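Local coordinates for protein FdhC (Acinetobacter nosocomialis, PDB 5KTC) that transfers an (R)-3-hydroxybutanoyl group from coenzyme A to the amino group of a dTDP-linked 3-amino-3,6-dideoxy-d-galactose, as a sugar N-acyltransferase of the GNAT superfamily, at residues Asp20-Phe23 with Ile24-Arg28; Gln47-Trp50 with Ile51-Lys55. All coordinates share one frame; numbering follows the deposited sequence.

Contact 1 (Asp20-Phe23 with Ile24-Arg28). With FUH ([[(2~{R},3~{S},5~{R})-5-[5-methyl-2,4-bis(oxidanylidene)pyrimidin-1-yl]-3-oxidanyl-oxolan-2-yl]methoxy-oxidanyl-phosphoryl] [(2~{R},3~{R},4~{S},5~{R},6~{R})-6-methyl-3,5-bis(oxidanyl)-4-[[(3~{R})-3-oxidanylbutanoyl]amino]oxan-2-yl] hydrogen phosphate), chain C; EDO (1,2-ethanediol), chain B.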
loop_
_atom_site.group_PDB
_atom_site.type_symbol
_atom_site.label_atom_id
_atom_site.label_comp_id
_atom_site.label_asym_id
_atom_site.label_seq_id
_atom_site.Cartn_x
_atom_site.Cartn_y
_atom_site.Cartn_z
ATOM N N ASP A 20 11.079 -3.094 -13.125
ATOM C CA ASP A 20 9.815 -3.714 -12.670
ATOM C C ASP A 20 8.670 -3.474 -13.680
ATOM O O ASP A 20 7.508 -3.873 -13.425
ATOM C CB ASP A 20 9.371 -3.114 -11.325
ATOM C CG ASP A 20 10.397 -3.398 -10.173
ATOM O OD1 ASP A 20 10.773 -4.581 -10.097
ATOM O OD2 ASP A 20 10.805 -2.478 -9.432
ATOM N N ALA A 21 8.995 -2.818 -14.812
ATOM C CA ALA A 21 7.939 -2.437 -15.735
ATOM C C ALA A 21 7.135 -3.600 -16.241
ATOM O O ALA A 21 5.925 -3.514 -16.294
ATOM C CB ALA A 21 8.510 -1.608 -16.869
ATOM N N GLU A 22 7.779 -4.687 -16.630
ATOM C CA GLU A 22 7.026 -5.821 -17.092
ATOM C C GLU A 22 6.131 -6.433 -16.018
ATOM O O GLU A 22 5.007 -6.805 -16.320
ATOM C CB GLU A 22 7.924 -6.910 -17.654
ATOM C CG GLU A 22 7.202 -8.205 -18.005
ATOM C CD GLU A 22 8.115 -9.191 -18.718
ATOM O OE1 GLU A 22 7.577 -9.947 -19.546
ATOM O OE2 GLU A 22 9.357 -9.197 -18.465
ATOM N N PHE A 23 6.642 -6.601 -14.796
ATOM C CA PHE A 23 5.810 -7.132 -13.738
ATOM C C PHE A 23 4.553 -6.252 -13.504
ATOM O O PHE A 23 3.456 -6.764 -13.296
ATOM C CB PHE A 23 6.618 -7.191 -12.445
ATOM C CG PHE A 23 5.775 -7.602 -11.264
ATOM C CD1 PHE A 23 5.238 -8.880 -11.225
ATOM C CD2 PHE A 23 5.394 -6.678 -10.306
ATOM C CE1 PHE A 23 4.417 -9.260 -10.198
ATOM C CE2 PHE A 23 4.540 -7.038 -9.305
ATOM C CZ PHE A 23 4.073 -8.321 -9.229
ATOM N N ILE A 24 4.779 -4.950 -13.529
ATOM C CA ILE A 24 3.737 -3.956 -13.319
ATOM C C ILE A 24 2.728 -3.995 -14.460
ATOM O O ILE A 24 1.531 -4.061 -14.178
ATOM C CB ILE A 24 4.269 -2.557 -13.063
ATOM C CG1 ILE A 24 5.015 -2.524 -11.722
ATOM C CG2 ILE A 24 3.100 -1.599 -12.905
ATOM C CD1 ILE A 24 5.693 -1.223 -11.393
ATOM N N CYS A 25 3.198 -3.958 -15.714
ATOM C CA CYS A 25 2.266 -4.039 -16.857
ATOM C C CYS A 25 1.380 -5.258 -16.725
ATOM O O CYS A 25 0.171 -5.179 -16.863
ATOM C CB CYS A 25 3.002 -4.150 -18.202
ATOM S SG CYS A 25 3.644 -2.584 -18.729
ATOM N N THR A 26 1.988 -6.401 -16.436
ATOM C CA THR A 26 1.252 -7.633 -16.344
ATOM C C THR A 26 0.242 -7.631 -15.244
ATOM O O THR A 26 -0.862 -8.058 -15.453
ATOM C CB THR A 26 2.211 -8.820 -16.234
ATOM O OG1 THR A 26 2.983 -8.882 -17.437
ATOM C CG2 THR A 26 1.459 -10.127 -16.060
ATOM N N LEU A 27 0.626 -7.133 -14.072
ATOM C CA LEU A 27 -0.269 -7.090 -12.943
ATOM C C LEU A 27 -1.494 -6.214 -13.237
ATOM O O LEU A 27 -2.620 -6.653 -13.037
ATOM C CB LEU A 27 0.473 -6.533 -11.727
ATOM C CG LEU A 27 -0.206 -6.486 -10.381
ATOM C CD1 LEU A 27 -0.405 -7.902 -9.857
ATOM C CD2 LEU A 27 0.688 -5.625 -9.430
ATOM N N ARG A 28 -1.219 -4.991 -13.721
ATOM C CA ARG A 28 -2.253 -3.958 -13.932
ATOM C C ARG A 28 -3.215 -4.293 -15.097
ATOM O O ARG A 28 -4.357 -3.822 -15.110
ATOM C CB ARG A 28 -1.582 -2.637 -14.161
ATOM C CG ARG A 28 -0.990 -2.038 -12.872
ATOM C CD ARG A 28 -0.475 -0.632 -13.132
ATOM N NE ARG A 28 -1.611 0.288 -13.286
ATOM C CZ ARG A 28 -2.199 0.990 -12.317
ATOM N NH1 ARG A 28 -1.773 0.949 -11.041
ATOM N NH2 ARG A 28 -3.292 1.715 -12.620
HETATM O O1 FUH C . -5.617 1.667 -4.245
HETATM C C1 FUH C . -6.388 2.531 -3.840
HETATM C C2 FUH C . -6.618 2.801 -2.390
HETATM C C3 FUH C . -6.302 1.609 -1.525
HETATM O O2 FUH C . -7.468 0.769 -1.334
HETATM C C4 FUH C . -5.876 2.049 -0.147
HETATM N N1 FUH C . -7.086 3.363 -4.712
HETATM C C5 FUH C . -6.704 3.434 -6.126
HETATM C C6 FUH C . -7.939 3.377 -7.044
HETATM O O3 FUH C . -8.768 4.394 -6.671
HETATM C C7 FUH C . -7.629 3.645 -8.499
HETATM C C8 FUH C . -8.873 3.882 -9.389
HETATM O O4 FUH C . -6.808 4.818 -8.631
HETATM C C9 FUH C . -5.943 4.723 -6.378
HETATM O O5 FUH C . -4.674 4.739 -5.705
HETATM C C10 FUH C . -5.624 4.845 -7.814
HETATM O O6 FUH C . -4.777 3.758 -8.151
HETATM P P1 FUH C . -3.991 3.703 -9.509
HETATM O O7 FUH C . -4.827 3.216 -10.633
HETATM O O8 FUH C . -2.840 2.740 -9.217
HETATM O O9 FUH C . -3.204 5.060 -9.775
HETATM P P2 FUH C . -3.659 6.452 -10.421
HETATM O O10 FUH C . -3.247 7.524 -9.473
HETATM O O11 FUH C . -5.162 6.359 -10.649
HETATM O O12 FUH C . -2.783 6.412 -11.724
HETATM C C11 FUH C . -2.441 7.631 -12.390
HETATM C C12 FUH C . -2.249 7.325 -13.854
HETATM C C13 FUH C . -3.365 6.446 -14.458
HETATM O O13 FUH C . -3.636 6.789 -15.829
HETATM C C14 FUH C . -2.780 5.041 -14.490
HETATM C C15 FUH C . -1.314 5.339 -14.689
HETATM O O14 FUH C . -1.027 6.605 -14.043
HETATM N N2 FUH C . -0.357 4.416 -14.042
HETATM C C16 FUH C . -0.280 4.320 -12.685
HETATM C C17 FUH C . 0.677 3.492 -12.095
HETATM C C18 FUH C . 0.812 3.365 -10.592
HETATM C C19 FUH C . 1.522 2.744 -12.970
HETATM O O15 FUH C . 2.459 2.001 -12.463
HETATM N N3 FUH C . 1.424 2.857 -14.302
HETATM C C20 FUH C . 0.530 3.711 -14.810
HETATM O O16 FUH C . 0.420 3.799 -16.124
HETATM C C1 EDO B . 10.509 -8.719 -9.901
HETATM O O1 EDO B . 11.741 -8.021 -9.624
HETATM C C2 EDO B . 9.397 -7.724 -10.210
HETATM O O2 EDO B . 9.846 -6.699 -11.110
#
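Phe-23 and Leu-27, one turn apart on helix 21-28, both carry CG anti to the backbone N (chi1 174° and -175°), which sends the phenyl ring and the leucine branch out together from neighbouring turns. Phe-23 CE2 approaches Leu-27 CD2 to 4.1 Å, an apolar contact across one turn. Thr-26 differs: OG1 sits beside its own N (chi1 -63°), and the hydroxyl donates back to Glu-22 O at 3.1 Å. That carbonyl also accepts from Thr-26 N, the two donors arriving from opposite faces of its plane. On the helix side turned to the nucleotide-sugar product, Ile-24 CG2 lies 3.7 Å from the thymine oxygen O15 of FUH. Arg-28, bent at chi3, sets its guanidinium with one face against thymine C17 and donates to a single phosphate, NH1 to FUH O8 at 2.8 Å and NH2 to FUH O7 at 2.9 Å. The paired bonds are nearly straight, and bonds to Ser-40 and Ser-38 further fix the group's rotation. At the helix start, Asp-20 makes a salt bridge to Arg-14. Ala-21, Ile-24 and Cys-25 pack on Gln-47 of helix 44-59, while Ile-24 also touches strand 63-70 and Leu-27 meets Thr-79 of strand 75-86.

Contact 2 (Gln47-Trp50 with Ile51-Lys55). With FUH ([[(2~{R},3~{S},5~{R})-5-[5-methyl-2,4-bis(oxidanylidene)pyrimidin-1-yl]-3-oxidanyl-oxolan-2-yl]methoxy-oxidanyl-phosphoryl] [(2~{R},3~{R},4~{S},5~{R},6~{R})-6-methyl-3,5-bis(oxidanyl)-4-[[(3~{R})-3-oxidanylbutanoyl]amino]oxan-2-yl] hydrogen phosphate), chain C.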
loop_
_atom_site.group_PDB
_atom_site.type_symbol
_atom_site.label_atom_id
_atom_site.label_comp_id
_atom_site.label_asym_id
_atom_site.label_seq_id
_atom_site.Cartn_x
_atom_site.Cartn_y
_atom_site.Cartn_z
ATOM N N GLN A 47 5.501 1.721 -19.721
ATOM C CA GLN A 47 5.506 1.612 -18.258
ATOM C C GLN A 47 6.894 1.997 -17.675
ATOM O O GLN A 47 6.952 2.654 -16.654
ATOM C CB GLN A 47 5.055 0.241 -17.832
ATOM C CG GLN A 47 5.058 -0.031 -16.334
ATOM C CD GLN A 47 4.122 0.814 -15.545
ATOM O OE1 GLN A 47 2.991 1.011 -15.921
ATOM N NE2 GLN A 47 4.573 1.277 -14.381
ATOM N N ALA A 48 7.978 1.597 -18.342
ATOM C CA ALA A 48 9.321 1.996 -17.941
ATOM C C ALA A 48 9.384 3.502 -17.925
ATOM O O ALA A 48 9.934 4.100 -16.959
ATOM C CB ALA A 48 10.386 1.458 -18.885
ATOM N N GLU A 49 8.807 4.143 -18.963
ATOM C CA GLU A 49 8.806 5.603 -18.972
ATOM C C GLU A 49 8.035 6.216 -17.775
ATOM O O GLU A 49 8.475 7.176 -17.184
ATOM C CB GLU A 49 8.293 6.224 -20.302
ATOM C CG GLU A 49 8.512 7.760 -20.282
ATOM C CD GLU A 49 7.873 8.539 -21.424
ATOM O OE1 GLU A 49 7.645 9.780 -21.211
ATOM O OE2 GLU A 49 7.616 7.922 -22.503
ATOM N N TRP A 50 6.851 5.692 -17.490
ATOM C CA TRP A 50 6.060 6.087 -16.309
ATOM C C TRP A 50 6.933 5.998 -15.049
ATOM O O TRP A 50 6.906 6.893 -14.196
ATOM C CB TRP A 50 4.794 5.200 -16.154
ATOM C CG TRP A 50 3.741 5.788 -15.225
ATOM C CD1 TRP A 50 2.591 6.508 -15.574
ATOM C CD2 TRP A 50 3.744 5.748 -13.806
ATOM N NE1 TRP A 50 1.904 6.900 -14.438
ATOM C CE2 TRP A 50 2.599 6.469 -13.347
ATOM C CE3 TRP A 50 4.612 5.191 -12.847
ATOM C CZ2 TRP A 50 2.315 6.637 -11.987
ATOM C CZ3 TRP A 50 4.305 5.379 -11.477
ATOM C CH2 TRP A 50 3.174 6.080 -11.075
ATOM N N ILE A 51 7.688 4.924 -14.944
ATOM C CA ILE A 51 8.545 4.725 -13.740
ATOM C C ILE A 51 9.699 5.757 -13.687
ATOM O O ILE A 51 10.060 6.285 -12.624
ATOM C CB ILE A 51 9.073 3.303 -13.712
ATOM C CG1 ILE A 51 7.931 2.297 -13.562
ATOM C CG2 ILE A 51 10.114 3.129 -12.592
ATOM C CD1 ILE A 51 8.405 0.860 -13.743
ATOM N N ARG A 52 10.244 6.099 -14.851
ATOM C CA ARG A 52 11.339 7.084 -14.917
ATOM C C ARG A 52 10.907 8.448 -14.380
ATOM O O ARG A 52 11.609 9.036 -13.601
ATOM C CB ARG A 52 11.900 7.133 -16.358
ATOM C CG ARG A 52 13.195 7.918 -16.631
ATOM C CD ARG A 52 13.531 7.884 -18.157
ATOM N NE ARG A 52 13.422 6.509 -18.714
ATOM C CZ ARG A 52 12.612 6.086 -19.712
ATOM N NH1 ARG A 52 11.814 6.903 -20.407
ATOM N NH2 ARG A 52 12.599 4.797 -20.028
ATOM N N ASN A 53 9.728 8.920 -14.800
ATOM C CA ASN A 53 9.084 10.120 -14.278
ATOM C C ASN A 53 8.773 10.003 -12.800
ATOM O O ASN A 53 9.028 10.930 -11.986
ATOM C CB ASN A 53 7.781 10.401 -15.067
ATOM C CG ASN A 53 8.087 10.908 -16.458
ATOM O OD1 ASN A 53 7.655 10.348 -17.480
ATOM N ND2 ASN A 53 8.948 11.919 -16.492
ATOM N N TYR A 54 8.281 8.834 -12.455
ATOM C CA TYR A 54 8.021 8.510 -11.049
ATOM C C TYR A 54 9.333 8.681 -10.229
ATOM O O TYR A 54 9.300 9.256 -9.173
ATOM C CB TYR A 54 7.420 7.099 -10.871
ATOM C CG TYR A 54 7.811 6.608 -9.463
ATOM C CD1 TYR A 54 7.256 7.176 -8.319
ATOM C CD2 TYR A 54 8.836 5.708 -9.310
ATOM C CE1 TYR A 54 7.718 6.818 -7.044
ATOM C CE2 TYR A 54 9.304 5.350 -8.058
ATOM C CZ TYR A 54 8.722 5.877 -6.934
ATOM O OH TYR A 54 9.216 5.472 -5.682
ATOM N N LYS A 55 10.455 8.215 -10.774
ATOM C CA LYS A 55 11.735 8.295 -10.077
ATOM C C LYS A 55 12.215 9.715 -9.768
ATOM O O LYS A 55 12.874 9.936 -8.737
ATOM C CB LYS A 55 12.828 7.497 -10.779
ATOM C CG LYS A 55 12.831 5.999 -10.446
ATOM C CD LYS A 55 13.107 5.709 -8.968
ATOM C CE LYS A 55 13.564 4.303 -8.739
ATOM N NZ LYS A 55 13.313 3.854 -7.357
HETATM O O1 FUH C . -5.617 1.667 -4.245
HETATM C C1 FUH C . -6.388 2.531 -3.840
HETATM C C2 FUH C . -6.618 2.801 -2.390
HETATM C C3 FUH C . -6.302 1.609 -1.525
HETATM O O2 FUH C . -7.468 0.769 -1.334
HETATM C C4 FUH C . -5.876 2.049 -0.147
HETATM N N1 FUH C . -7.086 3.363 -4.712
HETATM C C5 FUH C . -6.704 3.434 -6.126
HETATM C C6 FUH C . -7.939 3.377 -7.044
HETATM O O3 FUH C . -8.768 4.394 -6.671
HETATM C C7 FUH C . -7.629 3.645 -8.499
HETATM C C8 FUH C . -8.873 3.882 -9.389
HETATM O O4 FUH C . -6.808 4.818 -8.631
HETATM C C9 FUH C . -5.943 4.723 -6.378
HETATM O O5 FUH C . -4.674 4.739 -5.705
HETATM C C10 FUH C . -5.624 4.845 -7.814
HETATM O O6 FUH C . -4.777 3.758 -8.151
HETATM P P1 FUH C . -3.991 3.703 -9.509
HETATM O O7 FUH C . -4.827 3.216 -10.633
HETATM O O8 FUH C . -2.840 2.740 -9.217
HETATM O O9 FUH C . -3.204 5.060 -9.775
HETATM P P2 FUH C . -3.659 6.452 -10.421
HETATM O O10 FUH C . -3.247 7.524 -9.473
HETATM O O11 FUH C . -5.162 6.359 -10.649
HETATM O O12 FUH C . -2.783 6.412 -11.724
HETATM C C11 FUH C . -2.441 7.631 -12.390
HETATM C C12 FUH C . -2.249 7.325 -13.854
HETATM C C13 FUH C . -3.365 6.446 -14.458
HETATM O O13 FUH C . -3.636 6.789 -15.829
HETATM C C14 FUH C . -2.780 5.041 -14.490
HETATM C C15 FUH C . -1.314 5.339 -14.689
HETATM O O14 FUH C . -1.027 6.605 -14.043
HETATM N N2 FUH C . -0.357 4.416 -14.042
HETATM C C16 FUH C . -0.280 4.320 -12.685
HETATM C C17 FUH C . 0.677 3.492 -12.095
HETATM C C18 FUH C . 0.812 3.365 -10.592
HETATM C C19 FUH C . 1.522 2.744 -12.970
HETATM O O15 FUH C . 2.459 2.001 -12.463
HETATM N N3 FUH C . 1.424 2.857 -14.302
HETATM C C20 FUH C . 0.530 3.711 -14.810
HETATM O O16 FUH C . 0.420 3.799 -16.124
#
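Ile-51 packs against Gln-47 one turn back on helix 44-59, an amphipathic alpha-helix of the GNAT fold whose first turns line the thymine pocket. Ile-51 N bonds to Gln-47 O, and Ile-51 CG1, beside its own backbone N, rests 3.6 Å from Gln-47 NE2. This places the apolar branch against an amide that bonds to the thymine: Gln-47 OE1 accepts from FUH N3 while Gln-47 NE2 donates to FUH O15, two bonds that would limit rotation of the glutamine amide. A bend at chi2 (64°) turns the glutamine amide to the base.

Arg-52 follows on the outer side. Its chain, bent at chi3, folds the guanidinium back over the preceding turn, with NH1 3.4 Å from Glu-49 CG. The carboxylate and guanidinium planes are 21° apart, yet the charged atoms do not meet, so any attraction acts at longer range. Asn-53 continues the helical bonding, its backbone N bonded to Glu-49 O at 3.2 Å.

Tyr-54 then turns inward: Tyr-54 CB lies 3.6 Å from Trp-50 CZ3, oblique to the indole, and the tyrosine hydroxyl is bonded to the backbone N of Tyr-65 on strand 63-70. Lys-55 closes the segment with a salt bridge to Glu-58. The indole of Trp-50 spreads one face beneath the thymine, with FUH C19 3.7 Å above the ring plane and over its centre. At its pyrrole side, Trp-50 NE1 adds a weak hydrogen bond to the deoxyribose ring oxygen FUH O14, 3.0 Å long and bent to 127°.

Overall arrangement
Contacts 1 and 2 lie in successive helices, 21-28 and 44-59, with centres about 12 Å apart, and both reach the same nucleotide-sugar product. Contact 1 is the more buried; contact 2 is amphipathic, with Glu-49, Arg-52 and Asn-53 facing solvent. The helices meet directly: Ala-21 CB lies 3.6 Å from Ala-48 N. Contact 1 adds charge for a phosphate while also touching the base; contact 2 meets the base through an amide and an aromatic face and the deoxyribose through a weak bond. The Leu-27 side chain of contact 1 is about 7 Å from coenzyme A.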